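Local structure of urocanate hydratase (Paenibacillus sp. Soil724D2, 7NED) at residues G263-S267 against S292-E296; Y42-A46 against S256-Y262; L184-E190 against V228-A234. The protein probably catalyses the NAD+-dependent hydration of thiourocanate, a step of bacterial ergothioneine catabolism, and binds NAD+ and urocanate. One frame throughout, in Å; residues are numbered along the deposited sequence.

Contact 1. Residues G263-S267 against S292-E296. With NAD (nicotinamide-adenine-dinucleotide), chain C.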
loop_
_atom_site.group_PDB
_atom_site.type_symbol
_atom_site.label_atom_id
_atom_site.label_comp_id
_atom_site.label_asym_id
_atom_site.label_seq_id
_atom_site.Cartn_x
_atom_site.Cartn_y
_atom_site.Cartn_z
ATOM N N GLY A 263 8.063 -14.185 -20.159
ATOM C CA GLY A 263 7.339 -13.406 -21.149
ATOM C C GLY A 263 8.030 -13.370 -22.502
ATOM O O GLY A 263 7.808 -14.243 -23.342
ATOM N N TYR A 264 8.905 -12.399 -22.694
ATOM C CA TYR A 264 9.459 -12.079 -24.011
ATOM C C TYR A 264 10.370 -13.184 -24.554
ATOM O O TYR A 264 11.353 -13.580 -23.909
ATOM C CB TYR A 264 10.244 -10.776 -23.909
ATOM C CG TYR A 264 10.508 -10.204 -25.249
ATOM C CD1 TYR A 264 11.530 -10.701 -26.043
ATOM C CD2 TYR A 264 9.684 -9.215 -25.764
ATOM C CE1 TYR A 264 11.755 -10.185 -27.330
ATOM C CE2 TYR A 264 9.908 -8.678 -27.039
ATOM C CZ TYR A 264 10.935 -9.177 -27.809
ATOM O OH TYR A 264 11.150 -8.653 -29.059
ATOM N N VAL A 265 10.076 -13.656 -25.764
ATOM C CA VAL A 265 10.853 -14.719 -26.395
ATOM C C VAL A 265 12.005 -14.083 -27.165
ATOM O O VAL A 265 11.753 -13.297 -28.095
ATOM C CB VAL A 265 10.001 -15.570 -27.330
ATOM C CG1 VAL A 265 10.879 -16.644 -27.922
ATOM C CG2 VAL A 265 8.808 -16.153 -26.551
ATOM N N PRO A 266 13.251 -14.402 -26.838
ATOM C CA PRO A 266 14.378 -13.790 -27.533
ATOM C C PRO A 266 14.427 -14.257 -28.968
ATOM O O PRO A 266 13.882 -15.303 -29.321
ATOM C CB PRO A 266 15.604 -14.307 -26.764
ATOM C CG PRO A 266 15.081 -14.843 -25.470
ATOM C CD PRO A 266 13.689 -15.350 -25.807
ATOM N N SER A 267 15.114 -13.471 -29.794
ATOM C CA SER A 267 15.380 -13.918 -31.154
ATOM C C SER A 267 16.163 -15.220 -31.104
ATOM O O SER A 267 17.055 -15.388 -30.267
ATOM C CB SER A 267 16.174 -12.863 -31.931
ATOM O OG SER A 267 16.384 -13.310 -33.265
ATOM N N SER A 292 17.032 -8.758 -27.163
ATOM C CA SER A 292 16.074 -8.754 -28.280
ATOM C C SER A 292 15.073 -7.608 -28.145
ATOM O O SER A 292 14.705 -6.977 -29.138
ATOM C CB SER A 292 15.340 -10.088 -28.372
ATOM O OG SER A 292 16.164 -11.132 -28.862
ATOM N N ILE A 293 14.625 -7.312 -26.920
ATOM C CA ILE A 293 13.780 -6.138 -26.727
ATOM C C ILE A 293 14.517 -4.878 -27.153
ATOM O O ILE A 293 13.939 -3.991 -27.788
ATOM C CB ILE A 293 13.313 -6.054 -25.265
ATOM C CG1 ILE A 293 12.218 -7.105 -24.998
ATOM C CG2 ILE A 293 12.908 -4.623 -24.932
ATOM C CD1 ILE A 293 11.932 -7.268 -23.495
ATOM N N ALA A 294 15.805 -4.770 -26.802
ATOM C CA ALA A 294 16.580 -3.607 -27.222
ATOM C C ALA A 294 16.600 -3.465 -28.753
ATOM O O ALA A 294 16.433 -2.361 -29.293
ATOM C CB ALA A 294 18.003 -3.715 -26.656
ATOM N N VAL A 295 16.801 -4.571 -29.467
ATOM C CA VAL A 295 16.763 -4.543 -30.931
ATOM C C VAL A 295 15.398 -4.076 -31.438
ATOM O O VAL A 295 15.295 -3.282 -32.388
ATOM C CB VAL A 295 17.104 -5.933 -31.496
ATOM C CG1 VAL A 295 16.765 -5.980 -32.963
ATOM C CG2 VAL A 295 18.569 -6.252 -31.263
ATOM N N GLU A 296 14.332 -4.611 -30.853
ATOM C CA GLU A 296 13.000 -4.227 -31.283
ATOM C C GLU A 296 12.765 -2.738 -31.068
ATOM O O GLU A 296 12.242 -2.056 -31.956
ATOM C CB GLU A 296 11.933 -5.057 -30.555
ATOM C CG GLU A 296 10.531 -4.684 -31.027
ATOM C CD GLU A 296 9.411 -5.458 -30.349
ATOM O OE1 GLU A 296 9.662 -6.420 -29.550
ATOM O OE2 GLU A 296 8.265 -5.084 -30.634
HETATM P PA NAD C . 0.539 -12.744 -22.631
HETATM O O1A NAD C . 1.877 -13.197 -22.052
HETATM O O2A NAD C . -0.723 -13.507 -22.595
HETATM O O5B NAD C . 0.875 -12.721 -24.292
HETATM C C5B NAD C . 2.101 -12.202 -24.618
HETATM C C4B NAD C . 2.282 -12.593 -26.157
HETATM O O4B NAD C . 3.512 -12.177 -26.680
HETATM C C3B NAD C . 2.273 -14.156 -26.134
HETATM O O3B NAD C . 1.385 -14.630 -27.059
HETATM C C2B NAD C . 3.739 -14.506 -26.534
HETATM O O2B NAD C . 3.829 -15.605 -27.365
HETATM C C1B NAD C . 4.046 -13.297 -27.413
HETATM N N9A NAD C . 5.470 -12.980 -27.538
HETATM C C8A NAD C . 6.480 -13.045 -26.584
HETATM N N7A NAD C . 7.651 -12.687 -27.047
HETATM C C5A NAD C . 7.411 -12.337 -28.369
HETATM C C6A NAD C . 8.254 -11.882 -29.407
HETATM N N6A NAD C . 9.575 -11.673 -29.204
HETATM N N1A NAD C . 7.733 -11.615 -30.637
HETATM C C2A NAD C . 6.409 -11.870 -30.788
HETATM N N3A NAD C . 5.494 -12.301 -29.905
HETATM C C4A NAD C . 6.040 -12.531 -28.692
HETATM O O3 NAD C . 0.570 -11.245 -22.176
HETATM P PN NAD C . -0.747 -10.352 -22.282
HETATM O O1N NAD C . -1.847 -10.480 -21.269
HETATM O O2N NAD C . -1.061 -10.185 -23.754
HETATM O O5D NAD C . -0.183 -8.769 -21.902
HETATM C C5D NAD C . 0.900 -8.332 -22.741
HETATM C C4D NAD C . 1.413 -7.019 -22.218
HETATM O O4D NAD C . 0.352 -6.112 -21.982
HETATM C C3D NAD C . 1.967 -7.404 -20.749
HETATM O O3D NAD C . 3.204 -6.754 -20.481
HETATM C C2D NAD C . 0.869 -6.837 -19.776
HETATM O O2D NAD C . 1.329 -6.322 -18.594
HETATM C C1D NAD C . 0.651 -5.601 -20.705
HETATM N N1N NAD C . -0.389 -4.634 -20.327
HETATM C C2N NAD C . -0.012 -3.916 -19.209
HETATM C C3N NAD C . -0.810 -2.898 -18.713
HETATM C C7N NAD C . -0.328 -2.209 -17.429
HETATM O O7N NAD C . -0.628 -1.059 -17.109
HETATM N N7N NAD C . 0.434 -2.965 -16.554
HETATM C C4N NAD C . -1.992 -2.624 -19.415
HETATM C C5N NAD C . -2.322 -3.363 -20.550
HETATM C C6N NAD C . -1.483 -4.385 -21.028
#

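Contact 2. Residues Y42-A46 against S256-Y262. With NAD (nicotinamide-adenine-dinucleotide), chain C; URO ((2E)-3-(1H-imidazol-4-yl)acrylic acid), chain B.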
loop_
_atom_site.group_PDB
_atom_site.type_symbol
_atom_site.label_atom_id
_atom_site.label_comp_id
_atom_site.label_asym_id
_atom_site.label_seq_id
_atom_site.Cartn_x
_atom_site.Cartn_y
_atom_site.Cartn_z
ATOM N N TYR A 42 -3.179 -14.203 -17.406
ATOM C CA TYR A 42 -2.697 -13.430 -18.540
ATOM C C TYR A 42 -1.329 -12.856 -18.181
ATOM O O TYR A 42 -0.801 -13.084 -17.074
ATOM C CB TYR A 42 -3.729 -12.358 -18.920
ATOM C CG TYR A 42 -3.827 -11.188 -17.970
ATOM C CD1 TYR A 42 -4.488 -11.293 -16.768
ATOM C CD2 TYR A 42 -3.240 -9.976 -18.292
ATOM C CE1 TYR A 42 -4.596 -10.188 -15.889
ATOM C CE2 TYR A 42 -3.314 -8.889 -17.436
ATOM C CZ TYR A 42 -4.006 -9.015 -16.226
ATOM O OH TYR A 42 -4.110 -7.938 -15.391
ATOM N N ALA A 43 -0.734 -12.131 -19.126
ATOM C CA ALA A 43 0.513 -11.394 -18.858
ATOM C C ALA A 43 1.617 -12.313 -18.332
ATOM O O ALA A 43 2.425 -11.936 -17.467
ATOM C CB ALA A 43 0.267 -10.242 -17.896
ATOM N N ALA A 44 1.630 -13.545 -18.833
ATOM C CA ALA A 44 2.730 -14.499 -18.681
ATOM C C ALA A 44 2.760 -15.161 -17.312
ATOM O O ALA A 44 2.998 -16.372 -17.200
ATOM C CB ALA A 44 4.086 -13.839 -18.946
ATOM N N LEU A 45 2.551 -14.382 -16.250
ATOM C CA LEU A 45 2.601 -15.000 -14.928
ATOM C C LEU A 45 1.632 -14.349 -13.940
ATOM O O LEU A 45 1.809 -14.508 -12.726
ATOM C CB LEU A 45 4.038 -14.976 -14.407
ATOM C CG LEU A 45 4.590 -13.617 -13.975
ATOM C CD1 LEU A 45 5.879 -13.842 -13.127
ATOM C CD2 LEU A 45 4.895 -12.676 -15.183
ATOM N N ALA A 46 0.594 -13.666 -14.425
ATOM C CA ALA A 46 -0.407 -13.091 -13.536
ATOM C C ALA A 46 -1.346 -14.207 -13.115
ATOM O O ALA A 46 -2.006 -14.808 -13.954
ATOM C CB ALA A 46 -1.160 -11.958 -14.221
ATOM N N SER A 256 4.853 -9.659 -23.946
ATOM C CA SER A 256 5.079 -9.696 -22.531
ATOM C C SER A 256 6.520 -9.225 -22.181
ATOM O O SER A 256 7.229 -9.946 -21.606
ATOM C CB SER A 256 4.824 -11.096 -22.003
ATOM O OG SER A 256 5.534 -12.028 -22.771
ATOM N N ALA A 257 6.885 -7.997 -22.531
ATOM C CA ALA A 257 8.182 -7.439 -22.301
ATOM C C ALA A 257 8.444 -7.142 -20.848
ATOM O O ALA A 257 9.526 -6.903 -20.489
ATOM C CB ALA A 257 8.424 -6.215 -23.156
ATOM N N HIS A 258 7.429 -7.170 -20.031
ATOM C CA HIS A 258 7.640 -6.917 -18.606
ATOM C C HIS A 258 8.355 -8.058 -17.904
ATOM O O HIS A 258 8.803 -7.883 -16.759
ATOM C CB HIS A 258 6.291 -6.700 -17.914
ATOM C CG HIS A 258 5.425 -7.924 -17.890
ATOM N ND1 HIS A 258 4.768 -8.393 -19.012
ATOM C CD2 HIS A 258 5.102 -8.773 -16.881
ATOM C CE1 HIS A 258 4.090 -9.484 -18.697
ATOM N NE2 HIS A 258 4.269 -9.728 -17.408
ATOM N N ASP A 259 8.427 -9.236 -18.513
ATOM C CA ASP A 259 9.038 -10.363 -17.818
ATOM C C ASP A 259 9.945 -11.122 -18.767
ATOM O O ASP A 259 9.481 -11.728 -19.742
ATOM C CB ASP A 259 7.999 -11.285 -17.198
ATOM C CG ASP A 259 8.634 -12.199 -16.136
ATOM O OD1 ASP A 259 9.191 -13.228 -16.547
ATOM O OD2 ASP A 259 8.679 -11.827 -14.920
ATOM N N LEU A 260 11.245 -11.065 -18.471
ATOM C CA LEU A 260 12.282 -11.666 -19.294
ATOM C C LEU A 260 12.473 -13.143 -19.000
ATOM O O LEU A 260 13.285 -13.796 -19.667
ATOM C CB LEU A 260 13.607 -10.920 -19.092
ATOM C CG LEU A 260 13.573 -9.390 -19.229
ATOM C CD1 LEU A 260 14.974 -8.759 -19.137
ATOM C CD2 LEU A 260 12.850 -8.993 -20.507
ATOM N N VAL A 261 11.763 -13.695 -18.024
ATOM C CA VAL A 261 11.884 -15.108 -17.732
ATOM C C VAL A 261 10.692 -15.879 -18.273
ATOM O O VAL A 261 10.849 -16.947 -18.863
ATOM C CB VAL A 261 12.051 -15.333 -16.210
ATOM C CG1 VAL A 261 11.906 -16.809 -15.893
ATOM C CG2 VAL A 261 13.354 -14.729 -15.700
ATOM N N TYR A 262 9.494 -15.331 -18.102
ATOM C CA TYR A 262 8.296 -16.011 -18.524
ATOM C C TYR A 262 7.602 -15.353 -19.707
ATOM O O TYR A 262 6.630 -15.920 -20.194
ATOM C CB TYR A 262 7.310 -16.095 -17.355
ATOM C CG TYR A 262 7.903 -16.863 -16.181
ATOM C CD1 TYR A 262 8.591 -16.212 -15.174
ATOM C CD2 TYR A 262 7.829 -18.253 -16.145
ATOM C CE1 TYR A 262 9.145 -16.931 -14.106
ATOM C CE2 TYR A 262 8.365 -18.965 -15.110
ATOM C CZ TYR A 262 9.026 -18.308 -14.099
ATOM O OH TYR A 262 9.557 -19.059 -13.088
HETATM P PA NAD C . 0.539 -12.744 -22.631
HETATM O O1A NAD C . 1.877 -13.197 -22.052
HETATM O O2A NAD C . -0.723 -13.507 -22.595
HETATM O O5B NAD C . 0.875 -12.721 -24.292
HETATM C C5B NAD C . 2.101 -12.202 -24.618
HETATM C C4B NAD C . 2.282 -12.593 -26.157
HETATM O O4B NAD C . 3.512 -12.177 -26.680
HETATM C C3B NAD C . 2.273 -14.156 -26.134
HETATM O O3B NAD C . 1.385 -14.630 -27.059
HETATM C C2B NAD C . 3.739 -14.506 -26.534
HETATM O O2B NAD C . 3.829 -15.605 -27.365
HETATM C C1B NAD C . 4.046 -13.297 -27.413
HETATM N N9A NAD C . 5.470 -12.980 -27.538
HETATM C C8A NAD C . 6.480 -13.045 -26.584
HETATM N N7A NAD C . 7.651 -12.687 -27.047
HETATM C C5A NAD C . 7.411 -12.337 -28.369
HETATM C C6A NAD C . 8.254 -11.882 -29.407
HETATM N N6A NAD C . 9.575 -11.673 -29.204
HETATM N N1A NAD C . 7.733 -11.615 -30.637
HETATM C C2A NAD C . 6.409 -11.870 -30.788
HETATM N N3A NAD C . 5.494 -12.301 -29.905
HETATM C C4A NAD C . 6.040 -12.531 -28.692
HETATM O O3 NAD C . 0.570 -11.245 -22.176
HETATM P PN NAD C . -0.747 -10.352 -22.282
HETATM O O1N NAD C . -1.847 -10.480 -21.269
HETATM O O2N NAD C . -1.061 -10.185 -23.754
HETATM O O5D NAD C . -0.183 -8.769 -21.902
HETATM C C5D NAD C . 0.900 -8.332 -22.741
HETATM C C4D NAD C . 1.413 -7.019 -22.218
HETATM O O4D NAD C . 0.352 -6.112 -21.982
HETATM C C3D NAD C . 1.967 -7.404 -20.749
HETATM O O3D NAD C . 3.204 -6.754 -20.481
HETATM C C2D NAD C . 0.869 -6.837 -19.776
HETATM O O2D NAD C . 1.329 -6.322 -18.594
HETATM C C1D NAD C . 0.651 -5.601 -20.705
HETATM N N1N NAD C . -0.389 -4.634 -20.327
HETATM C C2N NAD C . -0.012 -3.916 -19.209
HETATM C C3N NAD C . -0.810 -2.898 -18.713
HETATM C C7N NAD C . -0.328 -2.209 -17.429
HETATM O O7N NAD C . -0.628 -1.059 -17.109
HETATM N N7N NAD C . 0.434 -2.965 -16.554
HETATM C C4N NAD C . -1.992 -2.624 -19.415
HETATM C C5N NAD C . -2.322 -3.363 -20.550
HETATM C C6N NAD C . -1.483 -4.385 -21.028
HETATM O OAA URO B . -8.384 -5.681 -18.569
HETATM C CAI URO B . -7.779 -6.504 -17.761
HETATM O OAB URO B . -8.317 -7.394 -17.233
HETATM C CAC URO B . -6.353 -6.299 -17.455
HETATM C CAD URO B . -5.709 -5.300 -17.999
HETATM C CAJ URO B . -4.352 -5.260 -17.596
HETATM C CAF URO B . -3.328 -4.565 -18.166
HETATM N NAH URO B . -2.128 -4.922 -17.610
HETATM C CAE URO B . -2.433 -5.822 -16.704
HETATM N NAG URO B . -3.762 -6.064 -16.657
#

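Contact 3. Residues L184-E190 against V228-A234. With NAD (nicotinamide-adenine-dinucleotide), chain C.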
loop_
_atom_site.group_PDB
_atom_site.type_symbol
_atom_site.label_atom_id
_atom_site.label_comp_id
_atom_site.label_asym_id
_atom_site.label_seq_id
_atom_site.Cartn_x
_atom_site.Cartn_y
_atom_site.Cartn_z
ATOM N N LEU A 184 -1.031 -5.342 -38.765
ATOM C CA LEU A 184 -0.171 -6.520 -38.767
ATOM C C LEU A 184 0.273 -6.828 -37.333
ATOM O O LEU A 184 0.900 -5.988 -36.686
ATOM C CB LEU A 184 1.051 -6.264 -39.648
ATOM C CG LEU A 184 2.056 -7.403 -39.793
ATOM C CD1 LEU A 184 1.345 -8.700 -40.246
ATOM C CD2 LEU A 184 3.199 -6.992 -40.736
ATOM N N CYS A 185 -0.020 -8.037 -36.853
ATOM C CA CYS A 185 0.336 -8.448 -35.492
ATOM C C CYS A 185 1.348 -9.578 -35.546
ATOM O O CYS A 185 1.027 -10.681 -36.013
ATOM C CB CYS A 185 -0.903 -8.895 -34.735
ATOM S SG CYS A 185 -2.203 -7.636 -34.745
ATOM N N VAL A 186 2.573 -9.300 -35.093
ATOM C CA VAL A 186 3.629 -10.304 -35.040
ATOM C C VAL A 186 3.490 -11.085 -33.744
ATOM O O VAL A 186 3.426 -10.493 -32.656
ATOM C CB VAL A 186 5.024 -9.657 -35.126
ATOM C CG1 VAL A 186 6.105 -10.730 -35.182
ATOM C CG2 VAL A 186 5.132 -8.703 -36.296
ATOM N N GLU A 187 3.483 -12.413 -33.854
ATOM C CA GLU A 187 3.313 -13.290 -32.705
ATOM C C GLU A 187 4.205 -14.520 -32.891
ATOM O O GLU A 187 4.248 -15.093 -33.984
ATOM C CB GLU A 187 1.824 -13.657 -32.550
ATOM C CG GLU A 187 1.521 -14.850 -31.684
ATOM C CD GLU A 187 1.999 -14.677 -30.229
ATOM O OE1 GLU A 187 1.569 -13.723 -29.510
ATOM O OE2 GLU A 187 2.815 -15.517 -29.798
ATOM N N VAL A 188 4.952 -14.903 -31.877
ATOM C CA VAL A 188 5.854 -16.026 -32.027
ATOM C C VAL A 188 5.224 -17.394 -32.000
ATOM O O VAL A 188 5.746 -18.280 -32.569
ATOM C CB VAL A 188 6.974 -16.061 -30.973
ATOM C CG1 VAL A 188 8.024 -15.037 -31.253
ATOM C CG2 VAL A 188 6.420 -15.986 -29.576
ATOM N N SER A 189 4.102 -17.532 -31.329
ATOM C CA SER A 189 3.458 -18.833 -31.152
ATOM C C SER A 189 2.330 -19.018 -32.166
ATOM O O SER A 189 1.342 -18.275 -32.136
ATOM C CB SER A 189 2.925 -18.951 -29.721
ATOM O OG SER A 189 1.922 -19.922 -29.613
ATOM N N GLU A 190 2.420 -20.066 -32.955
ATOM C CA GLU A 190 1.409 -20.367 -33.899
ATOM C C GLU A 190 0.149 -20.681 -33.143
ATOM O O GLU A 190 -0.878 -20.337 -33.561
ATOM C CB GLU A 190 1.800 -21.528 -34.793
ATOM C CG GLU A 190 0.758 -21.790 -35.837
ATOM C CD GLU A 190 0.825 -20.772 -36.934
ATOM O OE1 GLU A 190 1.815 -20.141 -37.079
ATOM O OE2 GLU A 190 -0.088 -20.619 -37.674
ATOM N N VAL A 228 -3.882 -9.056 -39.836
ATOM C CA VAL A 228 -3.016 -10.145 -40.249
ATOM C C VAL A 228 -2.157 -10.547 -39.066
ATOM O O VAL A 228 -1.471 -9.711 -38.477
ATOM C CB VAL A 228 -2.132 -9.742 -41.433
ATOM C CG1 VAL A 228 -1.278 -10.926 -41.837
ATOM C CG2 VAL A 228 -2.999 -9.219 -42.583
ATOM N N GLY A 229 -2.188 -11.840 -38.719
ATOM C CA GLY A 229 -1.287 -12.386 -37.739
ATOM C C GLY A 229 -0.128 -13.035 -38.466
ATOM O O GLY A 229 -0.317 -13.945 -39.275
ATOM N N LEU A 230 1.066 -12.538 -38.202
ATOM C CA LEU A 230 2.290 -13.063 -38.787
ATOM C C LEU A 230 3.045 -13.849 -37.732
ATOM O O LEU A 230 3.443 -13.286 -36.705
ATOM C CB LEU A 230 3.152 -11.925 -39.319
ATOM C CG LEU A 230 4.514 -12.312 -39.880
ATOM C CD1 LEU A 230 4.366 -13.287 -41.044
ATOM C CD2 LEU A 230 5.307 -11.049 -40.231
ATOM N N THR A 231 3.265 -15.143 -37.991
ATOM C CA THR A 231 4.058 -15.949 -37.076
ATOM C C THR A 231 5.524 -15.574 -37.197
ATOM O O THR A 231 6.136 -15.752 -38.261
ATOM C CB THR A 231 3.865 -17.425 -37.370
ATOM O OG1 THR A 231 2.497 -17.748 -37.152
ATOM C CG2 THR A 231 4.694 -18.255 -36.416
ATOM N N GLY A 232 6.087 -15.079 -36.106
ATOM C CA GLY A 232 7.460 -14.621 -36.110
ATOM C C GLY A 232 7.765 -13.888 -34.820
ATOM O O GLY A 232 6.890 -13.647 -33.978
ATOM N N ASN A 233 9.025 -13.514 -34.693
ATOM C CA ASN A 233 9.513 -12.807 -33.529
ATOM C C ASN A 233 9.607 -11.321 -33.852
ATOM O O ASN A 233 10.181 -10.942 -34.878
ATOM C CB ASN A 233 10.868 -13.374 -33.124
ATOM C CG ASN A 233 11.293 -12.928 -31.761
ATOM O OD1 ASN A 233 11.363 -11.721 -31.477
ATOM N ND2 ASN A 233 11.568 -13.893 -30.896
ATOM N N ALA A 234 9.012 -10.486 -32.996
ATOM C CA ALA A 234 9.060 -9.041 -33.233
ATOM C C ALA A 234 10.491 -8.517 -33.346
ATOM O O ALA A 234 10.739 -7.541 -34.076
ATOM C CB ALA A 234 8.316 -8.276 -32.121
HETATM P PA NAD C . 0.539 -12.744 -22.631
HETATM O O1A NAD C . 1.877 -13.197 -22.052
HETATM O O2A NAD C . -0.723 -13.507 -22.595
HETATM O O5B NAD C . 0.875 -12.721 -24.292
HETATM C C5B NAD C . 2.101 -12.202 -24.618
HETATM C C4B NAD C . 2.282 -12.593 -26.157
HETATM O O4B NAD C . 3.512 -12.177 -26.680
HETATM C C3B NAD C . 2.273 -14.156 -26.134
HETATM O O3B NAD C . 1.385 -14.630 -27.059
HETATM C C2B NAD C . 3.739 -14.506 -26.534
HETATM O O2B NAD C . 3.829 -15.605 -27.365
HETATM C C1B NAD C . 4.046 -13.297 -27.413
HETATM N N9A NAD C . 5.470 -12.980 -27.538
HETATM C C8A NAD C . 6.480 -13.045 -26.584
HETATM N N7A NAD C . 7.651 -12.687 -27.047
HETATM C C5A NAD C . 7.411 -12.337 -28.369
HETATM C C6A NAD C . 8.254 -11.882 -29.407
HETATM N N6A NAD C . 9.575 -11.673 -29.204
HETATM N N1A NAD C . 7.733 -11.615 -30.637
HETATM C C2A NAD C . 6.409 -11.870 -30.788
HETATM N N3A NAD C . 5.494 -12.301 -29.905
HETATM C C4A NAD C . 6.040 -12.531 -28.692
HETATM O O3 NAD C . 0.570 -11.245 -22.176
HETATM P PN NAD C . -0.747 -10.352 -22.282
HETATM O O1N NAD C . -1.847 -10.480 -21.269
HETATM O O2N NAD C . -1.061 -10.185 -23.754
HETATM O O5D NAD C . -0.183 -8.769 -21.902
HETATM C C5D NAD C . 0.900 -8.332 -22.741
HETATM C C4D NAD C . 1.413 -7.019 -22.218
HETATM O O4D NAD C . 0.352 -6.112 -21.982
HETATM C C3D NAD C . 1.967 -7.404 -20.749
HETATM O O3D NAD C . 3.204 -6.754 -20.481
HETATM C C2D NAD C . 0.869 -6.837 -19.776
HETATM O O2D NAD C . 1.329 -6.322 -18.594
HETATM C C1D NAD C . 0.651 -5.601 -20.705
HETATM N N1N NAD C . -0.389 -4.634 -20.327
HETATM C C2N NAD C . -0.012 -3.916 -19.209
HETATM C C3N NAD C . -0.810 -2.898 -18.713
HETATM C C7N NAD C . -0.328 -2.209 -17.429
HETATM O O7N NAD C . -0.628 -1.059 -17.109
HETATM N N7N NAD C . 0.434 -2.965 -16.554
HETATM C C4N NAD C . -1.992 -2.624 -19.415
HETATM C C5N NAD C . -2.322 -3.363 -20.550
HETATM C C6N NAD C . -1.483 -4.385 -21.028
#

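Contact 1. Residues G263-S267 against S292-E296
The phenol ring of Tyr-264 lies against the side chain of Ile-293, whose CG1 sits 3.4 Å from the centroid of the Tyr-264 ring and only 12° off the ring normal, a CH-pi contact over the face. The opposite face meets the adenine amino group of NAD, with Tyr-264 CZ 3.2 Å from NAD N6A, so the flat ring separates cofactor from helix 282-305. At the ring edge, Tyr-264 OH donates a 2.7 Å hydrogen bond to OE1 of Glu-296, which stands one helical turn from Ser-292 and therefore on the same side of the helix. Tyrosine suits the place because it pairs a broad apolar surface with a polar tip. Further along the loop, Ser-267 N gives a nearly straight 2.7 Å bond to Ser-292 OG; the small serine lets the backbone come close, and Pro-266 CA packs 3.5 Å from the same Ser-292 OG. Between these two attachments Val-265 turns its backbone to the adenine: Val-265 N donates to NAD N7A at 2.9 Å, and NAD N6A returns a weak bond to Val-265 O, also 2.9 Å. This loop thus reads its edge of the adenine with main-chain groups of Val-265, while side chains tie it to the helix.

Contact 2. Residues Y42-A46 against S256-Y262
The NAD pocket, where it adjoins the urocanate site, is lined here by two loops from different parts of the protein: residues 42-46 of the N-terminal region and residues 256-262 of the Rossmann-like region. His-258 joins them. Its NE2 donates to Ala-43 O at 2.9 Å, while ND1 makes a weak 2.7 Å bond to the ribose hydroxyl NAD O3D; histidine fits because its ring nitrogens can serve both partners. Ala-43 N in turn donates to the phosphate oxygen NAD O1N at 2.9 Å. Positive phi angles at Ala-43 and Ala-44 mark this loop's tight bend, and the small Ala-44 CB fits 3.5 Å from Tyr-262 O. Leu-45 CD1 makes apolar contact with Tyr-262 CD1 at 4.1 Å; its CD2 touches the imidazole, 3.7 Å from His-258 NE2. In the second loop Asp-259 OD1 accepts from Val-261 N at 3.0 Å, an Asx turn, within an Asx motif closed by Tyr-262 N at 2.6 Å, while Asp-259 OD2 bonds to Tyr-109. Tyr-42 OH lies just 2.3 Å from URO NAG of the bound urocanate and stays bonded to Leu-122 and Thr-123. Such a junction between N-terminal and Rossmann-like regions, with dinucleotide and urocanate side by side, is consistent with the NAD-dependent active site of urocanases.

Contact 3. Residues L184-E190 against V228-A234
Two neighbouring parallel strands of the Rossmann-like sheet, 182-187 and 226-231, run together here and end at the adenosine half of NAD. Their main-chain groups alternate across the gap: Cys-185 N donates to Val-228 O (2.7 Å), Leu-230 N to Cys-185 O (2.9 Å), Glu-187 N to Leu-230 O (3.0 Å) and Gly-232 N to Glu-187 O (2.8 Å). The groups of Leu-184 and Val-186 that point the other way are taken up by strand 159-163 and Gly-164 just beyond it. Leu-184, Val-186, Val-228 and Leu-230 share one face of the sheet; helix 209-222 covers Leu-184, Val-228 and Leu-230 with Ala-212, Trp-215 and Leu-209, which calls for apolar residues. Leu-184 CD1 touches Val-228 CG1 at 3.8 Å.

At the strand ends and in the turns just beyond, polar groups serve the cofactor. Glu-187, the last residue of its strand, takes both hydroxyls of the adenosine ribose, NAD O3B on OE1 and NAD O2B on OE2, each at 2.6 Å, as the acidic residue ending the second strand does in classic NAD-binding Rossmann folds; OE2 also receives Ser-189 N at 2.8 Å, and OE1 the amide of Leu-165. Asn-233, N-cap of helix 234-243, accepts from NAD N6A through OD1 at 2.9 Å and bonds Ser-235, while its ND2 donates to Val-265. Ala-234 N satisfies NAD N1A at 2.9 Å. Glu-190 OE2 salt-bridges Lys-205, and Glu-190 OE1 accepts a very short 2.5 Å bond from Thr-231 OG1.

All three contacts gather round one NAD molecule. Along the chain, residues 42-46 of contact 2 come first, then both strands of contact 3, then 256-262 of contact 2, followed directly by 263-267 and finally 292-296 of contact 1. Centres of contacts 1 and 2 lie about 12 Å apart, and those of contacts 1 and 3 about 13 Å; contacts 2 and 3 are about 17 Å apart between centres and do not touch. Contact 1 bridges them: Tyr-264 N probably bonds to Asp-259 O, and Asn-233 holds Val-265. Contacts 1 and 3, both in the Rossmann-like region, thus hold the adenosine end, while contact 2 joins that region to the N-terminal one near the bound urocanate.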